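Local coordinates for protein NleG5-1 effector (Enterobacteria phage YYZ-2008, PDB 5VGC) that probably acts as a ubiquitin-protein transferase related to RING domains and binds calcium ions, at residues Gly88-Ser92 and Arg93-Val97; Ser18-Pro21 and Gln22-Ser26; Glu188-Val192 and Ser193-Gly197. The protein carries 1 engineered substitution. All coordinates share one frame; numbering follows the deposited sequence.

From the N terminus, contact 2 comes first, where the loop 18-21 turns into helix 22-34. Contact 1 follows at the start of helix 92-102, after the loop that leaves helix 68-85; its centre lies about 20 Å from that of contact 2, on the same side of the chain's centre. Contact 3, at 188-197, belongs to the NleG family region and leads into strand 195-196, its centre about 39 Å from that of contact 1 and about 57 Å from that of contact 2. All three are local and in series, neither nested nor crossing. Helix 68-85 touches both contacts 1 and 2, and the second subunit packs on contacts 1 and 3.

Contact 1: residues Gly88-Ser92 and Arg93-Val97; sequences GSLTS and REVTV
Glu94 OE1 takes the backbone N-H of Thr91 at 2.7 Å and also forms a salt bridge with Arg83 of helix 68-85, whose charge would be expected to favour the ionised carboxylate. The first of these bonds is half of a capping box at the start of helix 92-102. In the other half, Thr91, the N-cap residue, uses OG1 to accept a weak bond from Glu94 N, 3.3 Å long. Each side chain thus bonds the backbone N-H of the other residue. The N-H of Thr91 meets OE1 on the anti side of the carboxylate, 32° out of its plane.

Torsions set up this reciprocal pair. Thr91 OG1 lies between its own N and carbonyl carbon (chi1 60°), which turns the hydroxyl to the amide of Glu94. The Glu94 chain, extended beyond CG, runs back beside that hydroxyl. The other carboxylate oxygen, OE2, is hydrogen-bonded to a glycerol, probably from the crystallisation liquor.

Backbone bonds then carry the helix forward: Val95 N donates to Thr91 O at an N-H...O angle of 164°, and Thr96 N donates to Ser92 O at 2.8 Å. On the apolar side, Leu90 and Val95 cross at about a right angle, with Leu90 CB 3.9 Å from Val95 CG2. Leu110 of the second subunit packs on both, so the cap borders the subunit interface, while Ser92 OG turns to Glu82 and links the cap to helix 68-85. A water joins the cap hydroxyl to Arg93: it lies 2.9 Å from Thr91 OG1 and accepts from Arg93 NE, at the edge of the guanidinium and in its plane.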
loop_
_atom_site.group_PDB
_atom_site.type_symbol
_atom_site.label_atom_id
_atom_site.label_comp_id
_atom_site.label_asym_id
_atom_site.label_seq_id
_atom_site.Cartn_x
_atom_site.Cartn_y
_atom_site.Cartn_z
ATOM N N GLY A 88 -4.116 -19.892 6.224
ATOM C CA GLY A 88 -3.480 -20.106 4.927
ATOM C C GLY A 88 -2.382 -21.163 4.887
ATOM O O GLY A 88 -1.681 -21.284 3.894
ATOM N N SER A 89 -2.238 -21.934 5.962
ATOM C CA SER A 89 -1.199 -22.956 6.074
ATOM C C SER A 89 0.200 -22.373 5.841
ATOM O O SER A 89 1.076 -23.008 5.240
ATOM C CB SER A 89 -1.513 -24.133 5.125
ATOM O OG SER A 89 -2.891 -24.520 5.248
ATOM N N LEU A 90 0.398 -21.153 6.340
ATOM C CA LEU A 90 1.662 -20.440 6.230
ATOM C C LEU A 90 2.604 -20.757 7.381
ATOM O O LEU A 90 2.155 -20.960 8.510
ATOM C CB LEU A 90 1.401 -18.930 6.234
ATOM C CG LEU A 90 0.462 -18.373 5.166
ATOM C CD1 LEU A 90 0.161 -16.915 5.461
ATOM C CD2 LEU A 90 1.053 -18.542 3.767
ATOM N N THR A 91 3.904 -20.789 7.097
ATOM C CA THR A 91 4.912 -20.681 8.154
ATOM C C THR A 91 5.014 -19.242 8.680
ATOM O O THR A 91 4.611 -18.291 8.017
ATOM C CB THR A 91 6.312 -21.079 7.660
ATOM O OG1 THR A 91 6.731 -20.229 6.578
ATOM C CG2 THR A 91 6.325 -22.528 7.222
ATOM N N SER A 92 5.565 -19.092 9.872
ATOM C CA SER A 92 5.797 -17.775 10.469
ATOM C C SER A 92 6.703 -16.881 9.615
ATOM O O SER A 92 6.482 -15.668 9.490
ATOM C CB SER A 92 6.393 -17.902 11.871
ATOM O OG SER A 92 7.582 -18.651 11.860
ATOM N N ARG A 93 7.719 -17.493 9.014
ATOM C CA ARG A 93 8.622 -16.781 8.103
ATOM C C ARG A 93 7.817 -16.130 6.955
ATOM O O ARG A 93 7.977 -14.923 6.653
ATOM C CB ARG A 93 9.673 -17.757 7.591
ATOM C CG ARG A 93 11.016 -17.155 7.194
ATOM C CD ARG A 93 11.827 -18.125 6.344
ATOM N NE ARG A 93 11.058 -18.464 5.144
ATOM C CZ ARG A 93 10.967 -17.732 4.031
ATOM N NH1 ARG A 93 10.204 -18.181 3.035
ATOM N NH2 ARG A 93 11.625 -16.574 3.893
ATOM N N GLU A 94 6.937 -16.916 6.337
ATOM C CA GLU A 94 6.107 -16.419 5.228
ATOM C C GLU A 94 5.209 -15.285 5.682
ATOM O O GLU A 94 5.045 -14.264 4.978
ATOM C CB GLU A 94 5.265 -17.553 4.630
ATOM C CG GLU A 94 6.073 -18.605 3.877
ATOM C CD GLU A 94 5.322 -19.913 3.655
ATOM O OE1 GLU A 94 4.408 -20.225 4.454
ATOM O OE2 GLU A 94 5.647 -20.639 2.680
ATOM N N VAL A 95 4.642 -15.469 6.872
ATOM C CA VAL A 95 3.821 -14.435 7.515
ATOM C C VAL A 95 4.637 -13.135 7.628
ATOM O O VAL A 95 4.199 -12.073 7.148
ATOM C CB VAL A 95 3.312 -14.906 8.896
ATOM C CG1 VAL A 95 2.606 -13.778 9.646
ATOM C CG2 VAL A 95 2.378 -16.094 8.753
ATOM N N THR A 96 5.828 -13.242 8.236
ATOM C CA THR A 96 6.727 -12.100 8.335
ATOM C C THR A 96 7.004 -11.476 6.955
ATOM O O THR A 96 6.955 -10.252 6.820
ATOM C CB THR A 96 8.053 -12.452 9.066
ATOM O OG1 THR A 96 7.778 -12.749 10.442
ATOM C CG2 THR A 96 9.090 -11.314 8.995
ATOM N N VAL A 97 7.283 -12.295 5.938
ATOM C CA VAL A 97 7.525 -11.713 4.600
ATOM C C VAL A 97 6.295 -10.938 4.124
ATOM O O VAL A 97 6.392 -9.781 3.647
ATOM C CB VAL A 97 7.940 -12.798 3.561
ATOM C CG1 VAL A 97 7.914 -12.273 2.121
ATOM C CG2 VAL A 97 9.328 -13.336 3.895
HETATM O O HOH W 1 9.244 -20.910 5.355
#

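Contact 2: residues Ser18-Pro21 and Gln22-Ser26; sequences SDIP and QETLS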
loop_
_atom_site.group_PDB
_atom_site.type_symbol
_atom_site.label_atom_id
_atom_site.label_comp_id
_atom_site.label_asym_id
_atom_site.label_seq_id
_atom_site.Cartn_x
_atom_site.Cartn_y
_atom_site.Cartn_z
ATOM N N SER A 18 0.383 -36.865 11.729
ATOM C CA SER A 18 -0.960 -37.327 11.367
ATOM C C SER A 18 -2.038 -36.295 11.684
ATOM O O SER A 18 -1.789 -35.320 12.413
ATOM C CB SER A 18 -1.299 -38.622 12.113
ATOM O OG SER A 18 -0.380 -39.646 11.801
ATOM N N ASP A 19 -3.234 -36.539 11.141
ATOM C CA ASP A 19 -4.400 -35.656 11.290
ATOM C C ASP A 19 -4.760 -35.408 12.770
ATOM O O ASP A 19 -5.437 -36.219 13.414
ATOM C CB ASP A 19 -5.605 -36.250 10.515
ATOM C CG ASP A 19 -6.721 -35.236 10.243
ATOM O OD1 ASP A 19 -6.689 -34.109 10.789
ATOM O OD2 ASP A 19 -7.641 -35.588 9.471
ATOM N N ILE A 20 -4.285 -34.276 13.290
ATOM C CA ILE A 20 -4.559 -33.835 14.670
ATOM C C ILE A 20 -6.022 -33.344 14.806
ATOM O O ILE A 20 -6.534 -32.693 13.887
ATOM C CB ILE A 20 -3.563 -32.711 15.085
ATOM C CG1 ILE A 20 -2.133 -33.248 15.163
ATOM C CG2 ILE A 20 -3.910 -32.073 16.441
ATOM C CD1 ILE A 20 -1.079 -32.165 15.252
ATOM N N PRO A 21 -6.695 -33.653 15.946
ATOM C CA PRO A 21 -8.083 -33.183 16.129
ATOM C C PRO A 21 -8.178 -31.732 16.614
ATOM O O PRO A 21 -7.491 -31.349 17.564
ATOM C CB PRO A 21 -8.656 -34.155 17.167
ATOM C CG PRO A 21 -7.474 -34.641 17.938
ATOM C CD PRO A 21 -6.263 -34.531 17.053
ATOM N N GLN A 22 -9.041 -30.951 15.967
ATOM C CA GLN A 22 -9.116 -29.493 16.162
ATOM C C GLN A 22 -9.075 -29.052 17.636
ATOM O O GLN A 22 -8.323 -28.128 17.980
ATOM C CB GLN A 22 -10.357 -28.920 15.453
ATOM C CG GLN A 22 -10.528 -27.402 15.479
ATOM C CD GLN A 22 -9.258 -26.660 15.109
ATOM O OE1 GLN A 22 -8.570 -27.023 14.153
ATOM N NE2 GLN A 22 -8.941 -25.617 15.866
ATOM N N GLU A 23 -9.856 -29.716 18.494
ATOM C CA GLU A 23 -9.900 -29.362 19.925
ATOM C C GLU A 23 -8.509 -29.360 20.573
ATOM O O GLU A 23 -8.235 -28.515 21.436
ATOM C CB GLU A 23 -10.880 -30.242 20.727
ATOM C CG GLU A 23 -10.679 -31.752 20.638
ATOM C CD GLU A 23 -11.823 -32.463 19.927
ATOM O OE1 GLU A 23 -11.895 -32.376 18.682
ATOM O OE2 GLU A 23 -12.652 -33.111 20.611
ATOM N N THR A 24 -7.635 -30.285 20.153
ATOM C CA THR A 24 -6.235 -30.283 20.602
ATOM C C THR A 24 -5.491 -29.018 20.129
ATOM O O THR A 24 -4.738 -28.408 20.901
ATOM C CB THR A 24 -5.478 -31.549 20.136
ATOM O OG1 THR A 24 -6.198 -32.710 20.543
ATOM C CG2 THR A 24 -4.081 -31.614 20.713
ATOM N N LEU A 25 -5.714 -28.622 18.875
ATOM C CA LEU A 25 -5.070 -27.424 18.318
ATOM C C LEU A 25 -5.579 -26.150 19.014
ATOM O O LEU A 25 -4.788 -25.252 19.335
ATOM C CB LEU A 25 -5.284 -27.336 16.806
ATOM C CG LEU A 25 -4.695 -28.485 15.961
ATOM C CD1 LEU A 25 -5.298 -28.492 14.567
ATOM C CD2 LEU A 25 -3.182 -28.395 15.869
ATOM N N SER A 26 -6.892 -26.085 19.254
ATOM C CA SER A 26 -7.507 -25.007 20.049
ATOM C C SER A 26 -6.840 -24.851 21.417
ATOM O O SER A 26 -6.553 -23.729 21.846
ATOM C CB SER A 26 -9.013 -25.240 20.225
ATOM O OG SER A 26 -9.702 -25.046 18.999
#
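Pro21, the N-cap residue of helix 22-34, meets Thr24 one turn on, and the helix residues between and beyond them complete the contact. The amide of Gln22 turns along the helix: CG is anti to the backbone N (chi1 -176°) and the chain bends at chi2, bringing NE2 within 3.3 Å of Ser26 OG for a hydrogen bond tilted 21° from the amide plane. Glu23 bends toward the proline, its OE1 4.0 Å from Pro21 CB. Thr24 supplies the hydrogen bond that joins loop to helix, from Thr24 N to Pro21 O at 2.8 Å, with an N-H...O angle of 131°. Its hydroxyl lies beside the proline ring, Thr24 OG1 being 3.5 Å from Pro21 CG. Leu25 crosses Ile20 at about a right angle, and the methyl CG2 of Ile20 is 3.7 Å from Leu25 CG. Tyr9 touches Ile20, Pro21 and Thr24, while helix 68-85 covers Leu25 through Thr84 and Leu85. Proline offers no side-chain acceptor, so no capping box forms at this helix start; its carbonyl still takes the N-H of Thr24, and the rest of the contact is mainly apolar packing.

Contact 3: residues Glu188-Val192 and Ser193-Gly197; sequences ESIAV and SMIVG
Met194 and Glu188 cross obliquely, the thioether reaching back along the chain until its methyl CE lies 3.4 Å from Glu188 OE1. Met194 ends a short 3-10 turn (192-194) that leads into the weakly bonded strand 195-196, within the part assigned to the NleG family, related to RING domains. A calcium ion lies about 5 Å from the Ser189 side chain. The Met194 chain starts with CG anti to the carbonyl carbon (chi1 -66°) and stays extended to its end, so it runs beside the preceding loop. Its CE also neighbours Ser189 O, at 3.3 Å, and SD receives a weak hydrogen bond from Ala191 N at 3.6 Å. Met160 touches Met194 from outside the turn, and its backbone N also donates to Glu188 OE1, which holds the carboxylate at the methionine's end.

The turn is closed by two backbone bonds. Met194 N donates to Ala191 O at 2.8 Å, from a position 32° off the carbonyl plane. Ile195 N donates to Val192 O at the same length, but comes from above the Val192 carbonyl plane, 49° out of it. Val192 O also accepts from Lys121 of helix 111-125, so two donors share one oxygen.

Two isoleucines lie on the inner side, where contact is looser: Ile190 CG2 and Ile195 CD1 are 4.5 Å apart. Both pack on Met156 of strand 152-157 and on helix 170-178, whereas Ala191 and Ser193 are packed by Asn54 of the second subunit. Chemically, two short but strongly tilted backbone bonds close the turn, and the thioether adds a weak N-H...S bond and van der Waals packing against the loop before it.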
loop_
_atom_site.group_PDB
_atom_site.type_symbol
_atom_site.label_atom_id
_atom_site.label_comp_id
_atom_site.label_asym_id
_atom_site.label_seq_id
_atom_site.Cartn_x
_atom_site.Cartn_y
_atom_site.Cartn_z
ATOM N N GLU A 188 4.974 15.869 3.488
ATOM C CA GLU A 188 4.920 15.292 2.156
ATOM C C GLU A 188 6.254 14.594 1.900
ATOM O O GLU A 188 7.239 14.804 2.624
ATOM C CB GLU A 188 4.732 16.386 1.098
ATOM C CG GLU A 188 3.443 17.182 1.220
ATOM C CD GLU A 188 3.427 18.470 0.396
ATOM O OE1 GLU A 188 4.491 19.037 0.132
ATOM O OE2 GLU A 188 2.329 18.933 0.007
ATOM N N SER A 189 6.280 13.758 0.869
ATOM C CA SER A 189 7.527 13.161 0.410
ATOM C C SER A 189 8.358 14.256 -0.238
ATOM O O SER A 189 7.843 15.059 -1.013
ATOM C CB SER A 189 7.269 12.011 -0.563
ATOM O OG SER A 189 7.210 10.776 0.142
ATOM N N ILE A 190 9.634 14.277 0.100
ATOM C CA ILE A 190 10.560 15.259 -0.445
ATOM C C ILE A 190 10.852 14.926 -1.913
ATOM O O ILE A 190 11.254 13.808 -2.195
ATOM C CB ILE A 190 11.875 15.306 0.373
ATOM C CG1 ILE A 190 11.574 15.738 1.811
ATOM C CG2 ILE A 190 12.851 16.239 -0.299
ATOM C CD1 ILE A 190 12.770 15.984 2.671
ATOM N N ALA A 191 10.662 15.899 -2.813
ATOM C CA ALA A 191 10.792 15.701 -4.266
ATOM C C ALA A 191 11.613 16.810 -4.918
ATOM O O ALA A 191 11.580 17.941 -4.432
ATOM C CB ALA A 191 9.404 15.668 -4.882
ATOM N N VAL A 192 12.319 16.497 -6.022
ATOM C CA VAL A 192 13.197 17.465 -6.722
ATOM C C VAL A 192 12.673 18.906 -6.819
ATOM O O VAL A 192 13.404 19.872 -6.510
ATOM C CB VAL A 192 13.620 17.053 -8.173
ATOM C CG1 VAL A 192 14.946 16.343 -8.186
ATOM C CG2 VAL A 192 12.562 16.246 -8.886
ATOM N N SER A 193 11.419 19.052 -7.230
ATOM C CA SER A 193 10.844 20.382 -7.433
ATOM C C SER A 193 10.846 21.244 -6.147
ATOM O O SER A 193 10.831 22.477 -6.229
ATOM C CB SER A 193 9.442 20.264 -8.006
ATOM O OG SER A 193 8.707 19.409 -7.184
ATOM N N MET A 194 10.873 20.597 -4.978
ATOM C CA MET A 194 11.025 21.325 -3.702
ATOM C C MET A 194 12.411 21.946 -3.477
ATOM O O MET A 194 12.521 22.888 -2.670
ATOM C CB MET A 194 10.675 20.430 -2.508
ATOM C CG MET A 194 9.217 20.003 -2.441
ATOM S SD MET A 194 9.018 18.650 -1.265
ATOM C CE MET A 194 7.322 18.221 -1.590
ATOM N N ILE A 195 13.438 21.420 -4.170
ATOM C CA ILE A 195 14.821 21.860 -3.989
ATOM C C ILE A 195 15.048 22.979 -4.965
ATOM O O ILE A 195 14.634 22.866 -6.115
ATOM C CB ILE A 195 15.865 20.767 -4.298
ATOM C CG1 ILE A 195 15.480 19.430 -3.679
ATOM C CG2 ILE A 195 17.241 21.155 -3.792
ATOM C CD1 ILE A 195 15.350 19.449 -2.195
ATOM N N VAL A 196 15.684 24.060 -4.514
ATOM C CA VAL A 196 15.903 25.236 -5.366
ATOM C C VAL A 196 17.266 25.861 -5.121
ATOM O O VAL A 196 17.796 25.779 -4.006
ATOM C CB VAL A 196 14.792 26.309 -5.179
ATOM C CG1 VAL A 196 13.437 25.768 -5.607
ATOM C CG2 VAL A 196 14.697 26.798 -3.746
ATOM N N GLY A 197 17.828 26.479 -6.166
ATOM C CA GLY A 197 19.139 27.125 -6.082
ATOM C C GLY A 197 19.091 28.512 -5.459
ATOM O O GLY A 197 18.061 29.195 -5.513
#